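Local coordinates for leucine aminopeptidase A1, chloroplastic (Solanum lycopersicum, PDB 5D8N), which removes N-terminal amino acids, preferably leucine, from peptides as a magnesium-dependent homohexamer, and takes part in wound signalling and insect defence, at residues Ser62-Pro67 with Gly78-Ala83; Ala206-Ala211 with Gly340-Ser345; Phe279-Phe284 with Leu396-Asn401; Trp460-Ser465 with Thr473-Gly478. The protein carries 1 engineered substitution. All blocks are in the same frame, centred on the assembly; numbering follows the deposited sequence.

The four contacts show how the chemistry of a contact varies with its place in the fold. Interaction 1 is a buried contact in which one phenylalanine ring packs on a helix of the N-terminal domain, its centre about 58 Å from that of interaction 3. Interactions 2 and 3 are partly buried: one joins two helices through a CH-pi contact, the other joins a sheet strand to a helix through three aromatic rings. They touch each other where Pro-344 and Arg-343 pack on Phe-284, and their segments alternate along the chain. Interaction 4 is a surface contact between loops, in which a methionine sulfur meets a glycine backbone and a serine meets a proline.

Interaction 1: residues Ser62-Pro67 with Gly78-Ala83; sequences SKFKNP and GLLSAA
Phe-64 points its ring at the first turn of helix 79-86, and Ser-81 receives the far end of it. The approach is oblique, with two ring carbons doing the touching: CZ lies 3.6 Å from Ser-81 CA, and CE2 lies 3.7 Å from Ser-81 CB. One residue earlier on the helix, Leu-80 stands to the side, its CG 4.3 Å from Phe-64 CE2. The ring gets there because CG of Phe-64 is set anti to its own carbonyl carbon (chi1 -68°), which sends the aromatic group out from the loop and across to the helix.

Ser-81 thus offers carbon to the ring while its hydroxyl is used elsewhere. OG sits between the backbone N and the carbonyl carbon (chi1 55°) and is hydrogen-bonded to Asp-73 OD2 in helix 67-75, whose side chain and that of Leu-69 also touch Phe-64. Arg-58 ties the two segments together from outside, its guanidinium bonding Ser-62 O through NH1 and Ser-81 O through NH2.

The 62-67 loop ends at Asn-66, the N-cap of helix 67-75, and Gly-78 is the N-cap of helix 79-86. The arrangement is one of two consecutive short helices, the second folded back on the loop that leads into the first, with Phe-64 packed against both, within the N-terminal, macro-related domain of M17 aminopeptidases.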
loop_
_atom_site.group_PDB
_atom_site.type_symbol
_atom_site.label_atom_id
_atom_site.label_comp_id
_atom_site.label_asym_id
_atom_site.label_seq_id
_atom_site.Cartn_x
_atom_site.Cartn_y
_atom_site.Cartn_z
ATOM N N SER A 62 5.538 57.493 -22.865
ATOM C CA SER A 62 5.056 56.549 -21.864
ATOM C C SER A 62 3.628 56.821 -21.383
ATOM O O SER A 62 3.240 56.440 -20.275
ATOM C CB SER A 62 6.028 56.510 -20.681
ATOM O OG SER A 62 6.848 55.363 -20.788
ATOM N N LYS A 63 2.836 57.449 -22.241
ATOM C CA LYS A 63 1.443 57.726 -21.924
ATOM C C LYS A 63 0.608 56.674 -22.627
ATOM O O LYS A 63 0.983 56.175 -23.692
ATOM C CB LYS A 63 1.038 59.137 -22.353
ATOM C CG LYS A 63 1.848 60.220 -21.660
ATOM C CD LYS A 63 1.128 60.824 -20.465
ATOM C CE LYS A 63 2.027 60.846 -19.236
ATOM N NZ LYS A 63 1.760 62.047 -18.400
ATOM N N PHE A 64 -0.516 56.330 -22.007
ATOM C CA PHE A 64 -1.450 55.375 -22.598
ATOM C C PHE A 64 -1.933 55.897 -23.949
ATOM O O PHE A 64 -2.393 57.033 -24.031
ATOM C CB PHE A 64 -2.654 55.169 -21.665
ATOM C CG PHE A 64 -2.320 54.457 -20.388
ATOM C CD1 PHE A 64 -1.577 53.293 -20.408
ATOM C CD2 PHE A 64 -2.819 54.901 -19.180
ATOM C CE1 PHE A 64 -1.263 52.630 -19.241
ATOM C CE2 PHE A 64 -2.519 54.244 -18.005
ATOM C CZ PHE A 64 -1.731 53.110 -18.032
ATOM N N LYS A 65 -1.948 55.026 -24.954
ATOM C CA LYS A 65 -2.573 55.319 -26.245
ATOM C C LYS A 65 -4.095 55.165 -26.181
ATOM O O LYS A 65 -4.834 55.860 -26.884
ATOM C CB LYS A 65 -2.010 54.381 -27.317
ATOM C CG LYS A 65 -0.604 54.709 -27.806
ATOM C CD LYS A 65 -0.205 53.777 -28.941
ATOM C CE LYS A 65 1.227 54.001 -29.390
ATOM N NZ LYS A 65 1.717 52.870 -30.223
ATOM N N ASN A 66 -4.567 54.203 -25.395
ATOM C CA ASN A 66 -6.004 54.017 -25.237
ATOM C C ASN A 66 -6.696 55.298 -24.757
ATOM O O ASN A 66 -6.362 55.840 -23.714
ATOM C CB ASN A 66 -6.284 52.859 -24.268
ATOM C CG ASN A 66 -7.763 52.614 -24.052
ATOM O OD1 ASN A 66 -8.368 53.151 -23.126
ATOM N ND2 ASN A 66 -8.338 51.757 -24.878
ATOM N N PRO A 67 -7.739 55.735 -25.469
ATOM C CA PRO A 67 -8.408 56.989 -25.115
ATOM C C PRO A 67 -8.996 57.012 -23.694
ATOM O O PRO A 67 -8.840 58.007 -22.990
ATOM C CB PRO A 67 -9.524 57.101 -26.168
ATOM C CG PRO A 67 -9.041 56.287 -27.326
ATOM C CD PRO A 67 -8.242 55.160 -26.729
ATOM N N GLY A 78 -1.371 61.259 -13.990
ATOM C CA GLY A 78 -0.349 60.261 -14.303
ATOM C C GLY A 78 -0.152 59.197 -13.232
ATOM O O GLY A 78 0.646 58.281 -13.388
ATOM N N LEU A 79 -0.977 59.236 -12.197
ATOM C CA LEU A 79 -0.901 58.245 -11.130
ATOM C C LEU A 79 -1.242 56.821 -11.575
ATOM O O LEU A 79 -0.588 55.872 -11.175
ATOM C CB LEU A 79 -1.794 58.664 -9.965
ATOM C CG LEU A 79 -1.489 58.020 -8.613
ATOM C CD1 LEU A 79 -0.125 58.428 -8.083
ATOM C CD2 LEU A 79 -2.568 58.396 -7.610
ATOM N N LEU A 80 -2.136 56.675 -12.544
ATOM C CA LEU A 80 -2.540 55.355 -12.997
ATOM C C LEU A 80 -1.498 54.696 -13.903
ATOM O O LEU A 80 -1.248 53.490 -13.816
ATOM C CB LEU A 80 -3.887 55.479 -13.724
ATOM C CG LEU A 80 -4.551 54.203 -14.237
ATOM C CD1 LEU A 80 -4.893 53.308 -13.065
ATOM C CD2 LEU A 80 -5.797 54.524 -15.050
ATOM N N SER A 81 -0.884 55.483 -14.787
ATOM C CA SER A 81 0.196 54.965 -15.640
ATOM C C SER A 81 1.466 54.663 -14.829
ATOM O O SER A 81 2.175 53.695 -15.080
ATOM C CB SER A 81 0.513 55.935 -16.797
ATOM O OG SER A 81 0.828 57.253 -16.347
ATOM N N ALA A 82 1.729 55.486 -13.827
ATOM C CA ALA A 82 2.902 55.288 -12.991
ATOM C C ALA A 82 2.752 54.022 -12.135
ATOM O O ALA A 82 3.620 53.156 -12.107
ATOM C CB ALA A 82 3.119 56.521 -12.127
ATOM N N ALA A 83 1.584 53.851 -11.539
ATOM C CA ALA A 83 1.342 52.682 -10.731
ATOM C C ALA A 83 1.423 51.449 -11.631
ATOM O O ALA A 83 1.982 50.425 -11.245
ATOM C CB ALA A 83 -0.033 52.787 -10.072
#

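Interaction 2: residues Ala206-Ala211 with Gly340-Ser345; sequences AEHVCA and GEIRPS
Glu-341 OE2 is hydrogen-bonded to Tyr-243 OH, and the same side chain meets His-208 through its methylene and its other oxygen. CB of Glu-341 stands over the centre of the His-208 ring, 3.5 Å from the centroid and 12° off the ring normal, a well-formed CH-pi contact. Beyond CB the glutamate chain bends at chi2 (-87°), which brings the carboxylate over the same face of the imidazole, displaced toward the ND1-CE1 side, the two planes only 9° apart. OE1 then comes within 3.7 Å of His-208 CE1 and 4.1 Å of His-208 ND1; the charged atoms do not bond, yet a carboxylate this near would probably favour a protonated imidazole.

Away from the imidazole face the contact turns apolar. Ile-342 brings CG1 to 3.9 Å from His-208 CB, and its terminal CD1 reaches 4.2 Å from Val-209 CG2. Val-523 of helix 519-527 touches both Val-209 and Ile-342, so a third helix closes over the apolar side. Cys-210, on another side of its helix, packs on helix 152-170.

Helix 327-342 stops just here: Arg-343 leaves helical geometry with a positive phi and forms a salt bridge with Asp-245. The contact is a helix-helix crossing, the middle of helix 197-221 meeting the C-terminal end of helix 327-342, consistent with a place where N-terminal and catalytic parts of the M17 subunit meet.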
loop_
_atom_site.group_PDB
_atom_site.type_symbol
_atom_site.label_atom_id
_atom_site.label_comp_id
_atom_site.label_asym_id
_atom_site.label_seq_id
_atom_site.Cartn_x
_atom_site.Cartn_y
_atom_site.Cartn_z
ATOM N N ALA A 206 -29.024 36.194 -17.819
ATOM C CA ALA A 206 -27.814 35.816 -17.090
ATOM C C ALA A 206 -28.148 35.671 -15.610
ATOM O O ALA A 206 -27.698 34.729 -14.942
ATOM C CB ALA A 206 -26.706 36.846 -17.278
ATOM N N GLU A 207 -28.929 36.613 -15.094
ATOM C CA GLU A 207 -29.332 36.549 -13.697
ATOM C C GLU A 207 -30.128 35.275 -13.406
ATOM O O GLU A 207 -29.954 34.694 -12.344
ATOM C CB GLU A 207 -30.110 37.796 -13.249
ATOM C CG GLU A 207 -29.248 39.044 -13.192
ATOM C CD GLU A 207 -30.048 40.324 -12.975
ATOM O OE1 GLU A 207 -31.081 40.492 -13.643
ATOM O OE2 GLU A 207 -29.663 41.155 -12.127
ATOM N N HIS A 208 -31.000 34.874 -14.325
ATOM C CA HIS A 208 -31.798 33.676 -14.127
ATOM C C HIS A 208 -30.886 32.447 -14.079
ATOM O O HIS A 208 -31.068 31.558 -13.243
ATOM C CB HIS A 208 -32.825 33.499 -15.252
ATOM C CG HIS A 208 -33.845 34.588 -15.314
ATOM N ND1 HIS A 208 -34.246 35.290 -14.198
ATOM C CD2 HIS A 208 -34.640 35.009 -16.330
ATOM C CE1 HIS A 208 -35.220 36.118 -14.525
ATOM N NE2 HIS A 208 -35.448 35.991 -15.820
ATOM N N VAL A 209 -29.927 32.400 -14.993
ATOM C CA VAL A 209 -28.999 31.291 -15.018
ATOM C C VAL A 209 -28.193 31.275 -13.712
ATOM O O VAL A 209 -28.039 30.222 -13.103
ATOM C CB VAL A 209 -28.091 31.374 -16.260
ATOM C CG1 VAL A 209 -26.986 30.338 -16.174
ATOM C CG2 VAL A 209 -28.908 31.135 -17.508
ATOM N N CYS A 210 -27.647 32.424 -13.302
ATOM C CA CYS A 210 -26.862 32.500 -12.066
ATOM C C CYS A 210 -27.638 31.966 -10.874
ATOM O O CYS A 210 -27.062 31.337 -9.996
ATOM C CB CYS A 210 -26.372 33.916 -11.762
ATOM S SG CYS A 210 -25.100 34.527 -12.916
ATOM N N ALA A 211 -28.933 32.254 -10.791
ATOM C CA ALA A 211 -29.686 31.790 -9.636
ATOM C C ALA A 211 -29.740 30.263 -9.617
ATOM O O ALA A 211 -29.711 29.635 -8.553
ATOM C CB ALA A 211 -31.089 32.404 -9.614
ATOM N N GLY A 340 -37.290 27.656 -15.109
ATOM C CA GLY A 340 -38.552 28.110 -14.557
ATOM C C GLY A 340 -38.764 29.603 -14.747
ATOM O O GLY A 340 -39.887 30.016 -15.070
ATOM N N GLU A 341 -37.685 30.384 -14.625
ATOM C CA GLU A 341 -37.721 31.806 -14.888
ATOM C C GLU A 341 -37.738 32.110 -16.376
ATOM O O GLU A 341 -38.370 33.064 -16.808
ATOM C CB GLU A 341 -36.512 32.522 -14.271
ATOM C CG GLU A 341 -36.463 32.474 -12.758
ATOM C CD GLU A 341 -37.236 33.605 -12.103
ATOM O OE1 GLU A 341 -38.005 34.304 -12.796
ATOM O OE2 GLU A 341 -37.224 33.639 -10.861
ATOM N N ILE A 342 -36.868 31.450 -17.136
ATOM C CA ILE A 342 -36.665 31.799 -18.539
ATOM C C ILE A 342 -37.870 31.420 -19.394
ATOM O O ILE A 342 -38.219 32.134 -20.344
ATOM C CB ILE A 342 -35.411 31.114 -19.095
ATOM C CG1 ILE A 342 -34.151 31.655 -18.398
ATOM C CG2 ILE A 342 -35.325 31.322 -20.601
ATOM C CD1 ILE A 342 -32.937 30.765 -18.554
ATOM N N ARG A 343 -38.560 30.352 -19.005
ATOM C CA ARG A 343 -39.834 29.942 -19.643
ATOM C C ARG A 343 -39.741 29.764 -21.139
ATOM O O ARG A 343 -40.576 30.269 -21.861
ATOM C CB ARG A 343 -40.954 30.959 -19.419
ATOM C CG ARG A 343 -41.347 31.141 -17.978
ATOM C CD ARG A 343 -42.327 32.303 -17.881
ATOM N NE ARG A 343 -43.670 31.920 -18.334
ATOM C CZ ARG A 343 -44.643 31.475 -17.538
ATOM N NH1 ARG A 343 -44.424 31.271 -16.241
ATOM N NH2 ARG A 343 -45.792 31.065 -18.073
ATOM N N PRO A 344 -38.844 28.902 -21.610
ATOM C CA PRO A 344 -38.833 28.683 -23.053
ATOM C C PRO A 344 -40.066 27.942 -23.553
ATOM O O PRO A 344 -40.560 27.015 -22.918
ATOM C CB PRO A 344 -37.585 27.836 -23.264
ATOM C CG PRO A 344 -37.371 27.156 -21.949
ATOM C CD PRO A 344 -37.798 28.147 -20.907
ATOM N N SER A 345 -40.521 28.301 -24.746
ATOM C CA SER A 345 -41.576 27.562 -25.424
ATOM C C SER A 345 -40.900 26.510 -26.292
ATOM O O SER A 345 -39.669 26.472 -26.410
ATOM C CB SER A 345 -42.439 28.509 -26.275
ATOM O OG SER A 345 -41.631 29.125 -27.270
#

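Interaction 3: residues Phe279-Phe284 with Leu396-Asn401; sequences FIHLCF and LIYACN
An aromatic cluster of Phe-279, His-281 and Tyr-398 joins strand 278-284 to helix 388-401, which packs on the mixed beta-sheet of the M17 catalytic domain. Phe-279 and His-281, two apart on the strand, both point toward the helix and meet Tyr-398 differently, one over its face and the other at its edge.

Phe-279 presents its edge to the tyrosine face, an edge-to-face pair with centroids 4.7 Å apart and planes at 61°; its CE1 stands 3.5 Å above the centre of the Tyr-398 ring. Tyr-398 in turn directs its own edge at the face of His-281, in an offset edge-to-face pair with nearly perpendicular planes. With CG anti to the backbone N (chi1 -175°), the phenol stretches from the helix right to the strand. A leucine in place of Tyr-398 would probably open a gap beneath Phe-279 and leave His-281 without its hydroxyl partner.

The far nitrogen of His-281, NE2, is hydrogen-bonded to His-350 ND1 on the neighbouring strand 347-358, which helps fix the imidazole's rotation. His-281 ND1 lies in the plane of the tyrosine ring and donates to Tyr-398 OH at 2.9 Å, a weak bond, bent to 116° at the hydrogen.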
loop_
_atom_site.group_PDB
_atom_site.type_symbol
_atom_site.label_atom_id
_atom_site.label_comp_id
_atom_site.label_asym_id
_atom_site.label_seq_id
_atom_site.Cartn_x
_atom_site.Cartn_y
_atom_site.Cartn_z
ATOM N N PHE A 279 -37.376 9.520 -5.338
ATOM C CA PHE A 279 -37.114 9.630 -6.764
ATOM C C PHE A 279 -37.828 10.900 -7.222
ATOM O O PHE A 279 -39.044 11.019 -7.116
ATOM C CB PHE A 279 -37.624 8.364 -7.465
ATOM C CG PHE A 279 -37.244 8.276 -8.913
ATOM C CD1 PHE A 279 -37.981 8.939 -9.886
ATOM C CD2 PHE A 279 -36.239 7.416 -9.315
ATOM C CE1 PHE A 279 -37.639 8.839 -11.225
ATOM C CE2 PHE A 279 -35.907 7.307 -10.648
ATOM C CZ PHE A 279 -36.590 8.027 -11.606
ATOM N N ILE A 280 -37.050 11.840 -7.721
ATOM C CA ILE A 280 -37.515 13.165 -8.053
ATOM C C ILE A 280 -37.781 13.301 -9.537
ATOM O O ILE A 280 -36.909 13.039 -10.376
ATOM C CB ILE A 280 -36.462 14.210 -7.641
ATOM C CG1 ILE A 280 -36.257 14.190 -6.130
ATOM C CG2 ILE A 280 -36.901 15.588 -8.089
ATOM C CD1 ILE A 280 -34.998 14.905 -5.692
ATOM N N HIS A 281 -39.005 13.711 -9.857
ATOM C CA HIS A 281 -39.405 13.974 -11.239
ATOM C C HIS A 281 -40.062 15.343 -11.404
ATOM O O HIS A 281 -41.185 15.565 -10.966
ATOM C CB HIS A 281 -40.336 12.867 -11.733
ATOM C CG HIS A 281 -40.720 12.994 -13.172
ATOM N ND1 HIS A 281 -41.823 12.358 -13.705
ATOM C CD2 HIS A 281 -40.220 13.775 -14.165
ATOM C CE1 HIS A 281 -41.908 12.644 -14.994
ATOM N NE2 HIS A 281 -40.962 13.520 -15.296
ATOM N N LEU A 282 -39.335 16.281 -11.982
ATOM C CA LEU A 282 -39.906 17.582 -12.341
ATOM C C LEU A 282 -40.128 17.604 -13.836
ATOM O O LEU A 282 -39.376 16.972 -14.594
ATOM C CB LEU A 282 -38.942 18.712 -12.004
ATOM C CG LEU A 282 -38.602 18.918 -10.533
ATOM C CD1 LEU A 282 -37.452 19.907 -10.388
ATOM C CD2 LEU A 282 -39.814 19.455 -9.803
ATOM N N CYS A 283 -41.167 18.318 -14.251
ATOM C CA CYS A 283 -41.432 18.534 -15.669
ATOM C C CYS A 283 -41.725 19.998 -15.963
ATOM O O CYS A 283 -42.637 20.583 -15.365
ATOM C CB CYS A 283 -42.619 17.699 -16.139
ATOM S SG CYS A 283 -42.851 17.795 -17.942
ATOM N N PHE A 284 -40.926 20.581 -16.848
ATOM C CA PHE A 284 -41.149 21.932 -17.316
ATOM C C PHE A 284 -41.861 21.895 -18.653
ATOM O O PHE A 284 -41.412 21.193 -19.565
ATOM C CB PHE A 284 -39.841 22.724 -17.471
ATOM C CG PHE A 284 -40.011 23.991 -18.254
ATOM C CD1 PHE A 284 -40.412 25.140 -17.632
ATOM C CD2 PHE A 284 -39.898 23.985 -19.643
ATOM C CE1 PHE A 284 -40.681 26.270 -18.371
ATOM C CE2 PHE A 284 -40.195 25.109 -20.394
ATOM C CZ PHE A 284 -40.591 26.256 -19.747
ATOM N N LEU A 396 -32.441 6.289 -15.886
ATOM C CA LEU A 396 -32.413 6.378 -17.324
ATOM C C LEU A 396 -33.573 5.619 -17.957
ATOM O O LEU A 396 -34.152 6.059 -18.949
ATOM C CB LEU A 396 -31.053 5.904 -17.839
ATOM C CG LEU A 396 -29.869 6.838 -17.611
ATOM C CD1 LEU A 396 -28.548 6.120 -17.916
ATOM C CD2 LEU A 396 -29.917 8.082 -18.486
ATOM N N ILE A 397 -33.886 4.454 -17.411
ATOM C CA ILE A 397 -35.026 3.678 -17.886
ATOM C C ILE A 397 -36.274 4.520 -17.681
ATOM O O ILE A 397 -37.080 4.635 -18.586
ATOM C CB ILE A 397 -35.145 2.351 -17.121
ATOM C CG1 ILE A 397 -34.004 1.416 -17.535
ATOM C CG2 ILE A 397 -36.469 1.662 -17.412
ATOM C CD1 ILE A 397 -33.687 0.323 -16.519
ATOM N N TYR A 398 -36.398 5.165 -16.522
ATOM C CA TYR A 398 -37.551 6.011 -16.250
ATOM C C TYR A 398 -37.636 7.163 -17.237
ATOM O O TYR A 398 -38.693 7.472 -17.781
ATOM C CB TYR A 398 -37.441 6.583 -14.839
ATOM C CG TYR A 398 -38.641 7.380 -14.394
ATOM C CD1 TYR A 398 -38.716 8.733 -14.614
ATOM C CD2 TYR A 398 -39.716 6.763 -13.779
ATOM C CE1 TYR A 398 -39.828 9.458 -14.233
ATOM C CE2 TYR A 398 -40.811 7.491 -13.327
ATOM C CZ TYR A 398 -40.871 8.836 -13.591
ATOM O OH TYR A 398 -41.921 9.573 -13.092
ATOM N N ALA A 399 -36.497 7.794 -17.509
ATOM C CA ALA A 399 -36.480 8.871 -18.488
ATOM C C ALA A 399 -36.978 8.374 -19.844
ATOM O O ALA A 399 -37.752 9.065 -20.535
ATOM C CB ALA A 399 -35.081 9.476 -18.612
ATOM N N CYS A 400 -36.450 7.246 -20.296
ATOM C CA CYS A 400 -36.886 6.715 -21.581
ATOM C C CYS A 400 -38.393 6.433 -21.579
ATOM O O CYS A 400 -39.051 6.634 -22.579
ATOM C CB CYS A 400 -36.107 5.461 -21.973
ATOM S SG CYS A 400 -34.358 5.773 -22.319
ATOM N N ASN A 401 -38.936 6.026 -20.438
ATOM C CA ASN A 401 -40.350 5.712 -20.331
ATOM C C ASN A 401 -41.245 6.929 -20.286
ATOM O O ASN A 401 -42.448 6.782 -20.472
ATOM C CB ASN A 401 -40.643 4.854 -19.096
ATOM C CG ASN A 401 -40.179 3.426 -19.269
ATOM O OD1 ASN A 401 -39.949 2.987 -20.385
ATOM N ND2 ASN A 401 -39.961 2.730 -18.173
#

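Interaction 4: residues Trp460-Ser465 with Thr473-Gly478; sequences WESMKS and TGPGNG
Met-463 meets Gly-474 with its sulfur: SD lies 3.3 Å from Gly-474 N and equally near Gly-474 CA. The side chain reaches this spot by folding on itself. CG is set anti to the carbonyl carbon (chi1 -62°), and the chain then bends twice more, at chi2 (-66°) and chi3 (-80°), so that SD faces the glycine and the methyl turns along the backbone to put CE 3.9 Å from Thr-473 N. The fit depends on the bare backbone opposite, for a beta-carbon on Gly-474 would fall 2.7 Å from Met-463 SD and collide with it. With an alanine in place of Met-463, the sulfur and methyl would be gone, which would probably open a gap against Gly-474 and Thr-473 and let the 473-478 loop shift.

Ser-462 makes the second half of the contact. Its OG occupies the crowded position between backbone N and carbonyl carbon, 3.6 Å from Pro-475 CD, while its hydrogen bond goes to Tyr-459 O. Within its own segment, Met-463 CB also rests 3.6 Å above the plane of the Trp-460 ring, toward the rim.

The Met-463 side chain is about 5 Å from that of Arg-389, a predicted active-site residue. Around the contact, the 3-10 turn 461-463 lies beside helix 479-488, whose Thr-482 touches both Ser-462 and Met-463. The backbone of Met-463 bonds to Ile-471 in strand 470-471, and the 473-478 loop runs from that strand to the helix N-cap, Gly-478, whose backbone is also hydrogen-bonded to a neighbouring subunit.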
loop_
_atom_site.group_PDB
_atom_site.type_symbol
_atom_site.label_atom_id
_atom_site.label_comp_id
_atom_site.label_asym_id
_atom_site.label_seq_id
_atom_site.Cartn_x
_atom_site.Cartn_y
_atom_site.Cartn_z
ATOM N N TRP A 460 -16.508 -3.577 -23.907
ATOM C CA TRP A 460 -17.671 -4.149 -23.233
ATOM C C TRP A 460 -17.463 -5.595 -22.745
ATOM O O TRP A 460 -18.005 -6.035 -21.714
ATOM C CB TRP A 460 -18.910 -4.075 -24.123
ATOM C CG TRP A 460 -20.119 -4.568 -23.418
ATOM C CD1 TRP A 460 -20.872 -5.652 -23.759
ATOM C CD2 TRP A 460 -20.651 -4.079 -22.178
ATOM N NE1 TRP A 460 -21.802 -5.898 -22.776
ATOM C CE2 TRP A 460 -21.718 -4.925 -21.820
ATOM C CE3 TRP A 460 -20.406 -2.945 -21.401
ATOM C CZ2 TRP A 460 -22.528 -4.687 -20.706
ATOM C CZ3 TRP A 460 -21.148 -2.763 -20.233
ATOM C CH2 TRP A 460 -22.233 -3.610 -19.927
ATOM N N GLU A 461 -16.622 -6.315 -23.473
ATOM C CA GLU A 461 -16.271 -7.688 -23.138
ATOM C C GLU A 461 -15.667 -7.757 -21.751
ATOM O O GLU A 461 -15.942 -8.671 -21.011
ATOM C CB GLU A 461 -15.294 -8.230 -24.186
ATOM C CG GLU A 461 -14.851 -9.676 -23.979
ATOM C CD GLU A 461 -15.924 -10.717 -24.295
ATOM O OE1 GLU A 461 -16.939 -10.372 -24.948
ATOM O OE2 GLU A 461 -15.770 -11.881 -23.853
ATOM N N SER A 462 -15.011 -6.700 -21.297
ATOM C CA SER A 462 -14.420 -6.748 -19.971
ATOM C C SER A 462 -15.474 -6.574 -18.875
ATOM O O SER A 462 -15.150 -6.595 -17.709
ATOM C CB SER A 462 -13.342 -5.670 -19.845
ATOM O OG SER A 462 -13.962 -4.397 -19.826
ATOM N N MET A 463 -16.718 -6.293 -19.254
ATOM C CA MET A 463 -17.783 -6.108 -18.279
ATOM C C MET A 463 -18.667 -7.352 -18.111
ATOM O O MET A 463 -19.721 -7.285 -17.490
ATOM C CB MET A 463 -18.642 -4.900 -18.691
ATOM C CG MET A 463 -17.882 -3.582 -18.717
ATOM S SD MET A 463 -17.334 -3.033 -17.091
ATOM C CE MET A 463 -18.815 -2.308 -16.403
ATOM N N LYS A 464 -18.291 -8.460 -18.734
ATOM C CA LYS A 464 -19.083 -9.699 -18.671
ATOM C C LYS A 464 -19.023 -10.263 -17.258
ATOM O O LYS A 464 -18.011 -10.139 -16.581
ATOM C CB LYS A 464 -18.505 -10.758 -19.606
ATOM C CG LYS A 464 -19.026 -10.602 -21.025
ATOM N N SER A 465 -20.123 -10.861 -16.824
ATOM C CA SER A 465 -20.194 -11.525 -15.532
ATOM C C SER A 465 -20.242 -13.015 -15.819
ATOM O O SER A 465 -20.788 -13.416 -16.833
ATOM C CB SER A 465 -21.464 -11.113 -14.776
ATOM O OG SER A 465 -21.669 -11.876 -13.597
ATOM N N THR A 473 -18.419 -2.791 -12.548
ATOM C CA THR A 473 -17.143 -2.094 -12.597
ATOM C C THR A 473 -16.084 -2.866 -13.365
ATOM O O THR A 473 -15.760 -4.001 -13.026
ATOM C CB THR A 473 -16.616 -1.904 -11.164
ATOM O OG1 THR A 473 -17.567 -1.127 -10.433
ATOM C CG2 THR A 473 -15.309 -1.171 -11.171
ATOM N N GLY A 474 -15.564 -2.236 -14.404
ATOM C CA GLY A 474 -14.553 -2.834 -15.255
ATOM C C GLY A 474 -13.169 -2.489 -14.750
ATOM O O GLY A 474 -13.017 -1.932 -13.670
ATOM N N PRO A 475 -12.141 -2.914 -15.489
ATOM C CA PRO A 475 -10.774 -2.568 -15.095
ATOM C C PRO A 475 -10.488 -1.052 -15.070
ATOM O O PRO A 475 -11.267 -0.244 -15.565
ATOM C CB PRO A 475 -9.911 -3.291 -16.127
ATOM C CG PRO A 475 -10.809 -3.632 -17.259
ATOM C CD PRO A 475 -12.218 -3.680 -16.741
ATOM N N GLY A 476 -9.457 -0.664 -14.342
ATOM C CA GLY A 476 -9.083 0.737 -14.207
ATOM C C GLY A 476 -8.818 1.370 -15.557
ATOM O O GLY A 476 -9.209 2.517 -15.798
ATOM N N ASN A 477 -8.125 0.636 -16.430
ATOM C CA ASN A 477 -7.799 1.164 -17.727
ATOM C C ASN A 477 -9.058 1.201 -18.586
ATOM O O ASN A 477 -9.551 0.152 -18.955
ATOM C CB ASN A 477 -6.668 0.380 -18.385
ATOM C CG ASN A 477 -5.327 0.624 -17.710
ATOM O OD1 ASN A 477 -5.159 1.533 -16.913
ATOM N ND2 ASN A 477 -4.402 -0.269 -17.951
ATOM N N GLY A 478 -9.513 2.400 -18.952
ATOM C CA GLY A 478 -10.757 2.556 -19.690
ATOM C C GLY A 478 -12.000 2.831 -18.849
ATOM O O GLY A 478 -13.108 2.686 -19.323
#